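PDB 4EW5: CigR Protein from Salmonella enterica subsp. enterica serovar Typhimurium, which is a putative inner membrane protein, represented here by its C-terminal domain, which may pair with a second copy and probably belongs to the RcnB-like proteins. Local coordinates for the interface of chains A and B. Numbering follows the deposited sequence. Chains: chain A/B, CigR Protein.

Contact 1: the interface of chains A and B. Residues chain A 69, 74, 83, 93, 95; chain B 8, 11-12, 15.
A:Tyr69 and B:Pro8 open the seam where the N-terminal arm of one CigR C-terminal domain, probably an RcnB-like module, lies on the strands of the other. B:Pro8 sits over the tyrosine face, its CB 3.5 Å from the ring centroid in a CH-pi contact, and the two side chains pass in opposite directions. The proline backbone is close too, its CA 3.4 Å from A:Tyr69 CE1. At the first residue of helix 11-26, B:Val11 spreads its two methyls over different partners. CG1 points away from the backbone N (chi1 169°) and meets the far end of the A:Trp74 indole, 3.8 Å from CH2, while also lying 3.9 Å from A:Ala93 CB. CG2 turns instead toward the phenol end of A:Tyr69, 3.9 Å from CZ, and toward A:Leu83 CD2. That leucine serves both chains: CD2 also touches B:Pro8 CB, and CD1 lies over the rim of its own neighbour's indole, 3.6 Å above the A:Trp74 plane. A turn further along the helix, B:Ile15 and A:Ile95 reach toward each other tip to tip, their CD1 methyls 3.9 Å apart. B:Glu12 borders the apolar strip, with its carboxylate OE2 on the side of A:Ile95.

Contact 2: the interface of chains A and B. Residues chain A 11-12, 15; chain B 67, 69, 74, 83, 93, 95.
A:Val11 and A:Ile15 meet B:Trp74, B:Pro67 and B:Ile95 in an apolar helix-on-sheet interface between two copies of one protein, a patch that helps hold the two-fold pair of the deposited assembly together, though this pair need not be the one formed in the cell. The CG1 methyl of A:Val11 lies 3.7 Å from B:Trp74 CH2 at the benzo end of the indole. Its CG2, placed beside the backbone N, faces the phenol end of B:Tyr69, 3.9 Å from CZ, and also B:Leu83 CD2. A:Ile15 is used at two points along its longer branch. The A:Ile15 and B:Pro67 side chains cross at about a right angle, with CG1 of the isoleucine 3.7 Å from CG of the proline, and the terminal CD1 meets B:Ile95 CD1 end to end. The indole presents its benzo end to the helix and is held on its pyrrole side: B:Trp74 NE1 donates to the B:Pro67 carbonyl O at 3.0 Å, with the acceptor exactly in the ring plane, which should limit rotation of the ring. A:Glu12 bends at chi2 (85°), and its OE2 comes 4.2 Å from B:Ala93 CB. In the fold, the start of helix 11-26 rests against strands 72-77, 80-85 and 91-95 and the loop ahead of them.

Contact 3: the interface of chains A and B. Residues chain A 2; chain B 63-64, 66-68, 73-74.
A:Arg2 reaches across to B:Glu73 and grips its carboxylate end-on, one nitrogen to each oxygen. NH2 forms the salt bridge to OE2 at 2.8 Å, and NH1 donates to OE1 at 2.9 Å on the syn lone pair. The guanidinium and carboxylate planes are 28° apart, so the two flat groups meet nearly coplanar. Two loop carbonyls add to the grip: NH1 also donates to B:Pro67 O at 3.0 Å and NE to B:Leu66 O at 3.2 Å. Both approach from above the carbonyl planes, while the oxygens stay close to the guanidinium plane. Packing is tight on both faces of that plane, with B:Leu63 CG on one and B:Tyr68 CB on the other, each 3.5 Å from it. B:Leu63 O lies near NE, but the N-H points elsewhere. A backbone bond from B:Trp74 N to the anti lone pair of B:Glu73 OE1 (3.1 Å) helps set the carboxylate for its partner. The arginine stem meets the loop more loosely, by van der Waals contacts such as A:Arg2 CG to B:Gly64 O at 3.6 Å. Separately, the B:Tyr68 ring stands off from the guanidinium, its CD1 4.1 Å from A:Arg2 CZ. The bend at chi3 (57°) turns the guanidinium from this aliphatic stem into the polar socket. The site fastens the N-terminal end of the crystallised domain in chain A to the loop and strand 72-77 of chain B, probably steadying that end and the pair.

Contact 1: the interface of chains A and B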
loop_
_atom_site.group_PDB
_atom_site.type_symbol
_atom_site.label_atom_id
_atom_site.label_comp_id
_atom_site.label_asym_id
_atom_site.label_seq_id
_atom_site.Cartn_x
_atom_site.Cartn_y
_atom_site.Cartn_z
ATOM N N TYR A 69 11.770 8.807 2.011
ATOM C CA TYR A 69 13.065 8.164 1.743
ATOM C C TYR A 69 14.067 9.212 1.399
ATOM O O TYR A 69 13.951 9.896 0.341
ATOM C CB TYR A 69 12.970 7.219 0.561
ATOM C CG TYR A 69 11.888 6.185 0.647
ATOM C CD1 TYR A 69 12.100 4.976 1.316
ATOM C CD2 TYR A 69 10.664 6.386 0.027
ATOM C CE1 TYR A 69 11.110 4.038 1.390
ATOM C CE2 TYR A 69 9.637 5.463 0.119
ATOM C CZ TYR A 69 9.846 4.280 0.755
ATOM O OH TYR A 69 8.789 3.374 0.833
ATOM N N TRP A 74 8.362 12.589 -3.661
ATOM C CA TRP A 74 7.113 12.280 -4.344
ATOM C C TRP A 74 6.745 13.495 -5.227
ATOM O O TRP A 74 6.908 14.660 -4.780
ATOM C CB TRP A 74 6.021 12.040 -3.329
ATOM C CG TRP A 74 6.148 10.729 -2.629
ATOM C CD1 TRP A 74 6.613 10.479 -1.349
ATOM C CD2 TRP A 74 5.837 9.429 -3.192
ATOM N NE1 TRP A 74 6.572 9.161 -1.058
ATOM C CE2 TRP A 74 6.096 8.459 -2.128
ATOM C CE3 TRP A 74 5.322 8.988 -4.409
ATOM C CZ2 TRP A 74 5.880 7.123 -2.298
ATOM C CZ3 TRP A 74 5.099 7.638 -4.542
ATOM C CH2 TRP A 74 5.365 6.731 -3.509
ATOM N N LEU A 83 7.433 8.575 -7.170
ATOM C CA LEU A 83 8.551 8.801 -6.345
ATOM C C LEU A 83 9.778 8.840 -7.288
ATOM O O LEU A 83 10.014 7.888 -8.064
ATOM C CB LEU A 83 8.788 7.643 -5.397
ATOM C CG LEU A 83 9.893 7.776 -4.339
ATOM C CD1 LEU A 83 9.584 8.877 -3.300
ATOM C CD2 LEU A 83 10.189 6.480 -3.629
ATOM N N ALA A 93 8.939 4.611 -8.031
ATOM C CA ALA A 93 7.646 3.978 -7.788
ATOM C C ALA A 93 6.667 4.828 -8.473
ATOM O O ALA A 93 6.894 6.042 -8.558
ATOM C CB ALA A 93 7.303 3.905 -6.289
ATOM N N ILE A 95 2.403 5.254 -8.876
ATOM C CA ILE A 95 1.001 4.942 -8.555
ATOM C C ILE A 95 0.131 5.722 -9.477
ATOM O O ILE A 95 -0.015 6.944 -9.383
ATOM C CB ILE A 95 0.720 5.314 -7.087
ATOM C CG1 ILE A 95 1.765 4.625 -6.213
ATOM C CG2 ILE A 95 -0.694 4.964 -6.665
ATOM C CD1 ILE A 95 1.765 5.110 -4.781
ATOM N N PRO B 8 14.054 2.912 -0.591
ATOM C CA PRO B 8 12.764 2.534 -1.201
ATOM C C PRO B 8 12.857 1.241 -2.002
ATOM O O PRO B 8 12.602 1.213 -3.202
ATOM C CB PRO B 8 12.452 3.723 -2.070
ATOM C CG PRO B 8 13.834 4.145 -2.547
ATOM C CD PRO B 8 14.741 3.953 -1.367
ATOM N N VAL B 11 8.409 -0.056 -2.001
ATOM C CA VAL B 11 7.656 1.156 -1.633
ATOM C C VAL B 11 6.179 0.798 -1.345
ATOM O O VAL B 11 5.603 1.246 -0.345
ATOM C CB VAL B 11 7.785 2.236 -2.726
ATOM C CG1 VAL B 11 6.758 3.398 -2.454
ATOM C CG2 VAL B 11 9.271 2.702 -2.805
ATOM N N GLU B 12 5.583 -0.026 -2.197
ATOM C CA GLU B 12 4.163 -0.344 -1.964
ATOM C C GLU B 12 3.951 -1.133 -0.672
ATOM O O GLU B 12 2.879 -1.005 -0.033
ATOM C CB GLU B 12 3.583 -1.055 -3.182
ATOM C CG GLU B 12 3.414 -0.053 -4.330
ATOM C CD GLU B 12 2.807 -0.636 -5.591
ATOM O OE1 GLU B 12 2.771 -1.894 -5.744
ATOM O OE2 GLU B 12 2.405 0.209 -6.456
ATOM N N ILE B 15 4.077 1.517 2.036
ATOM C CA ILE B 15 2.809 2.251 2.076
ATOM C C ILE B 15 1.721 1.417 2.787
ATOM O O ILE B 15 1.012 1.889 3.712
ATOM C CB ILE B 15 2.337 2.752 0.718
ATOM C CG1 ILE B 15 3.379 3.751 0.126
ATOM C CG2 ILE B 15 0.917 3.346 0.849
ATOM C CD1 ILE B 15 3.103 3.998 -1.345
#

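Contact 2: the interface of chains A and B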
loop_
_atom_site.group_PDB
_atom_site.type_symbol
_atom_site.label_atom_id
_atom_site.label_comp_id
_atom_site.label_asym_id
_atom_site.label_seq_id
_atom_site.Cartn_x
_atom_site.Cartn_y
_atom_site.Cartn_z
ATOM N N VAL A 11 -1.967 -6.894 -4.118
ATOM C CA VAL A 11 -2.714 -6.340 -2.986
ATOM C C VAL A 11 -2.037 -5.045 -2.471
ATOM O O VAL A 11 -2.685 -4.026 -2.137
ATOM C CB VAL A 11 -2.757 -7.401 -1.863
ATOM C CG1 VAL A 11 -3.201 -6.744 -0.543
ATOM C CG2 VAL A 11 -3.601 -8.640 -2.270
ATOM N N GLU A 12 -0.721 -5.056 -2.394
ATOM C CA GLU A 12 -0.033 -3.868 -1.900
ATOM C C GLU A 12 -0.209 -2.675 -2.857
ATOM O O GLU A 12 -0.303 -1.526 -2.436
ATOM C CB GLU A 12 1.430 -4.187 -1.616
ATOM C CG GLU A 12 1.630 -5.260 -0.572
ATOM C CD GLU A 12 1.559 -6.729 -1.145
ATOM O OE1 GLU A 12 1.433 -6.985 -2.431
ATOM O OE2 GLU A 12 1.632 -7.659 -0.288
ATOM N N ILE A 15 -3.731 -1.304 -2.062
ATOM C CA ILE A 15 -3.683 -0.504 -0.821
ATOM C C ILE A 15 -3.045 0.865 -1.038
ATOM O O ILE A 15 -3.554 1.883 -0.552
ATOM C CB ILE A 15 -3.029 -1.281 0.328
ATOM C CG1 ILE A 15 -3.872 -2.484 0.653
ATOM C CG2 ILE A 15 -2.884 -0.384 1.578
ATOM C CD1 ILE A 15 -3.261 -3.545 1.616
ATOM N N PRO B 67 -9.121 -3.275 1.264
ATOM C CA PRO B 67 -9.702 -3.870 0.029
ATOM C C PRO B 67 -10.426 -5.167 0.259
ATOM O O PRO B 67 -10.071 -5.976 1.160
ATOM C CB PRO B 67 -8.497 -4.096 -0.883
ATOM C CG PRO B 67 -7.286 -3.684 -0.126
ATOM C CD PRO B 67 -7.650 -3.364 1.307
ATOM N N TYR B 69 -11.544 -8.812 -1.519
ATOM C CA TYR B 69 -11.272 -9.746 -2.598
ATOM C C TYR B 69 -12.178 -10.975 -2.410
ATOM O O TYR B 69 -12.018 -11.775 -1.486
ATOM C CB TYR B 69 -9.830 -10.225 -2.526
ATOM C CG TYR B 69 -8.838 -9.086 -2.607
ATOM C CD1 TYR B 69 -8.591 -8.457 -3.822
ATOM C CD2 TYR B 69 -8.229 -8.590 -1.445
ATOM C CE1 TYR B 69 -7.712 -7.395 -3.927
ATOM C CE2 TYR B 69 -7.327 -7.550 -1.526
ATOM C CZ TYR B 69 -7.081 -6.954 -2.767
ATOM O OH TYR B 69 -6.265 -5.897 -2.827
ATOM N N TRP B 74 -9.275 -10.905 5.338
ATOM C CA TRP B 74 -8.267 -10.471 6.224
ATOM C C TRP B 74 -8.523 -11.025 7.601
ATOM O O TRP B 74 -9.677 -11.031 8.079
ATOM C CB TRP B 74 -8.293 -8.957 6.271
ATOM C CG TRP B 74 -7.905 -8.275 5.001
ATOM C CD1 TRP B 74 -8.745 -7.683 4.064
ATOM C CD2 TRP B 74 -6.545 -8.034 4.485
ATOM N NE1 TRP B 74 -8.004 -7.158 3.030
ATOM C CE2 TRP B 74 -6.703 -7.356 3.212
ATOM C CE3 TRP B 74 -5.276 -8.388 4.905
ATOM C CZ2 TRP B 74 -5.625 -7.000 2.429
ATOM C CZ3 TRP B 74 -4.169 -7.994 4.120
ATOM C CH2 TRP B 74 -4.344 -7.338 2.900
ATOM N N LEU B 83 -4.162 -11.723 4.659
ATOM C CA LEU B 83 -5.194 -12.100 3.717
ATOM C C LEU B 83 -5.080 -13.575 3.472
ATOM O O LEU B 83 -4.060 -14.021 3.023
ATOM C CB LEU B 83 -5.030 -11.307 2.425
ATOM C CG LEU B 83 -6.209 -11.426 1.410
ATOM C CD1 LEU B 83 -7.482 -10.789 1.971
ATOM C CD2 LEU B 83 -5.849 -10.870 0.051
ATOM N N ALA B 93 -1.582 -12.720 1.330
ATOM C CA ALA B 93 -0.701 -11.577 1.564
ATOM C C ALA B 93 -0.484 -11.452 3.044
ATOM O O ALA B 93 -1.362 -11.779 3.844
ATOM C CB ALA B 93 -1.302 -10.273 1.067
ATOM N N ILE B 95 0.937 -8.558 5.898
ATOM C CA ILE B 95 1.462 -7.273 6.336
ATOM C C ILE B 95 1.960 -7.412 7.741
ATOM O O ILE B 95 1.161 -7.666 8.678
ATOM C CB ILE B 95 0.385 -6.155 6.205
ATOM C CG1 ILE B 95 -0.120 -6.108 4.761
ATOM C CG2 ILE B 95 0.967 -4.799 6.559
ATOM C CD1 ILE B 95 -1.190 -5.103 4.533
#

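Contact 3: the interface of chains A and B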
loop_
_atom_site.group_PDB
_atom_site.type_symbol
_atom_site.label_atom_id
_atom_site.label_comp_id
_atom_site.label_asym_id
_atom_site.label_seq_id
_atom_site.Cartn_x
_atom_site.Cartn_y
_atom_site.Cartn_z
ATOM N N ARG A 2 -16.758 -1.798 0.927
ATOM C CA ARG A 2 -15.326 -1.885 0.536
ATOM C C ARG A 2 -15.172 -2.002 -0.987
ATOM O O ARG A 2 -16.087 -2.480 -1.710
ATOM C CB ARG A 2 -14.719 -3.093 1.249
ATOM C CG ARG A 2 -14.848 -2.981 2.771
ATOM C CD ARG A 2 -14.756 -4.329 3.423
ATOM N NE ARG A 2 -13.523 -5.040 3.093
ATOM C CZ ARG A 2 -13.286 -6.304 3.427
ATOM N NH1 ARG A 2 -12.150 -6.880 3.079
ATOM N NH2 ARG A 2 -14.173 -7.021 4.090
ATOM N N LEU B 63 -11.735 -3.150 8.977
ATOM C CA LEU B 63 -11.894 -4.046 7.831
ATOM C C LEU B 63 -12.626 -3.298 6.736
ATOM O O LEU B 63 -12.375 -3.523 5.565
ATOM C CB LEU B 63 -12.683 -5.277 8.269
ATOM C CG LEU B 63 -12.833 -6.423 7.270
ATOM C CD1 LEU B 63 -11.443 -6.948 6.836
ATOM C CD2 LEU B 63 -13.718 -7.505 7.864
ATOM N N GLY B 64 -13.510 -2.389 7.136
ATOM C CA GLY B 64 -14.184 -1.498 6.221
ATOM C C GLY B 64 -13.313 -0.579 5.408
ATOM O O GLY B 64 -13.802 -0.010 4.430
ATOM N N LEU B 66 -10.186 -1.736 4.289
ATOM C CA LEU B 66 -9.236 -2.561 3.591
ATOM C C LEU B 66 -9.906 -3.040 2.288
ATOM O O LEU B 66 -11.109 -3.171 2.231
ATOM C CB LEU B 66 -8.900 -3.787 4.445
ATOM C CG LEU B 66 -8.119 -3.436 5.722
ATOM C CD1 LEU B 66 -8.015 -4.713 6.596
ATOM C CD2 LEU B 66 -6.732 -2.921 5.329
ATOM N N PRO B 67 -9.121 -3.275 1.264
ATOM C CA PRO B 67 -9.702 -3.870 0.029
ATOM C C PRO B 67 -10.426 -5.167 0.259
ATOM O O PRO B 67 -10.071 -5.976 1.160
ATOM C CB PRO B 67 -8.497 -4.096 -0.883
ATOM C CG PRO B 67 -7.286 -3.684 -0.126
ATOM C CD PRO B 67 -7.650 -3.364 1.307
ATOM N N TYR B 68 -11.441 -5.424 -0.562
ATOM C CA TYR B 68 -12.145 -6.701 -0.514
ATOM C C TYR B 68 -11.850 -7.561 -1.754
ATOM O O TYR B 68 -11.959 -7.112 -2.883
ATOM C CB TYR B 68 -13.636 -6.459 -0.447
ATOM C CG TYR B 68 -14.513 -7.676 -0.644
ATOM C CD1 TYR B 68 -14.664 -8.608 0.371
ATOM C CD2 TYR B 68 -15.233 -7.872 -1.836
ATOM C CE1 TYR B 68 -15.454 -9.747 0.201
ATOM C CE2 TYR B 68 -16.089 -8.984 -1.996
ATOM C CZ TYR B 68 -16.204 -9.889 -0.954
ATOM O OH TYR B 68 -16.960 -11.014 -1.048
ATOM N N GLU B 73 -10.353 -13.370 2.931
ATOM C CA GLU B 73 -10.593 -12.338 3.933
ATOM C C GLU B 73 -9.354 -12.122 4.813
ATOM O O GLU B 73 -8.500 -12.964 4.907
ATOM C CB GLU B 73 -11.787 -12.625 4.841
ATOM C CG GLU B 73 -12.325 -11.370 5.604
ATOM C CD GLU B 73 -12.680 -10.156 4.704
ATOM O OE1 GLU B 73 -11.757 -9.463 4.225
ATOM O OE2 GLU B 73 -13.907 -9.813 4.511
ATOM N N TRP B 74 -9.275 -10.905 5.338
ATOM C CA TRP B 74 -8.267 -10.471 6.224
ATOM C C TRP B 74 -8.523 -11.025 7.601
ATOM O O TRP B 74 -9.677 -11.031 8.079
ATOM C CB TRP B 74 -8.293 -8.957 6.271
ATOM C CG TRP B 74 -7.905 -8.275 5.001
ATOM C CD1 TRP B 74 -8.745 -7.683 4.064
ATOM C CD2 TRP B 74 -6.545 -8.034 4.485
ATOM N NE1 TRP B 74 -8.004 -7.158 3.030
ATOM C CE2 TRP B 74 -6.703 -7.356 3.212
ATOM C CE3 TRP B 74 -5.276 -8.388 4.905
ATOM C CZ2 TRP B 74 -5.625 -7.000 2.429
ATOM C CZ3 TRP B 74 -4.169 -7.994 4.120
ATOM C CH2 TRP B 74 -4.344 -7.338 2.900
#

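Contact 1 and contact 2 are two-fold counterparts that share a Val11/Ile15 core and differ at their rims; their C-alpha centres lie about 17 Å apart. In each, the start of helix 11-26 from one copy meets the strands of the other. The C-alpha centre of contact 3 lies about 8 Å from that of contact 2 and about 22 Å from that of contact 1. Contact 3 shares B:Pro67 and B:Trp74 with contact 2, so one loop carbonyl joins the apolar patch to the arginine socket. The helix exchange is reciprocal, which would fit a two-fold pair in the cell but does not prove one; the arginine contact is given for the chain A end.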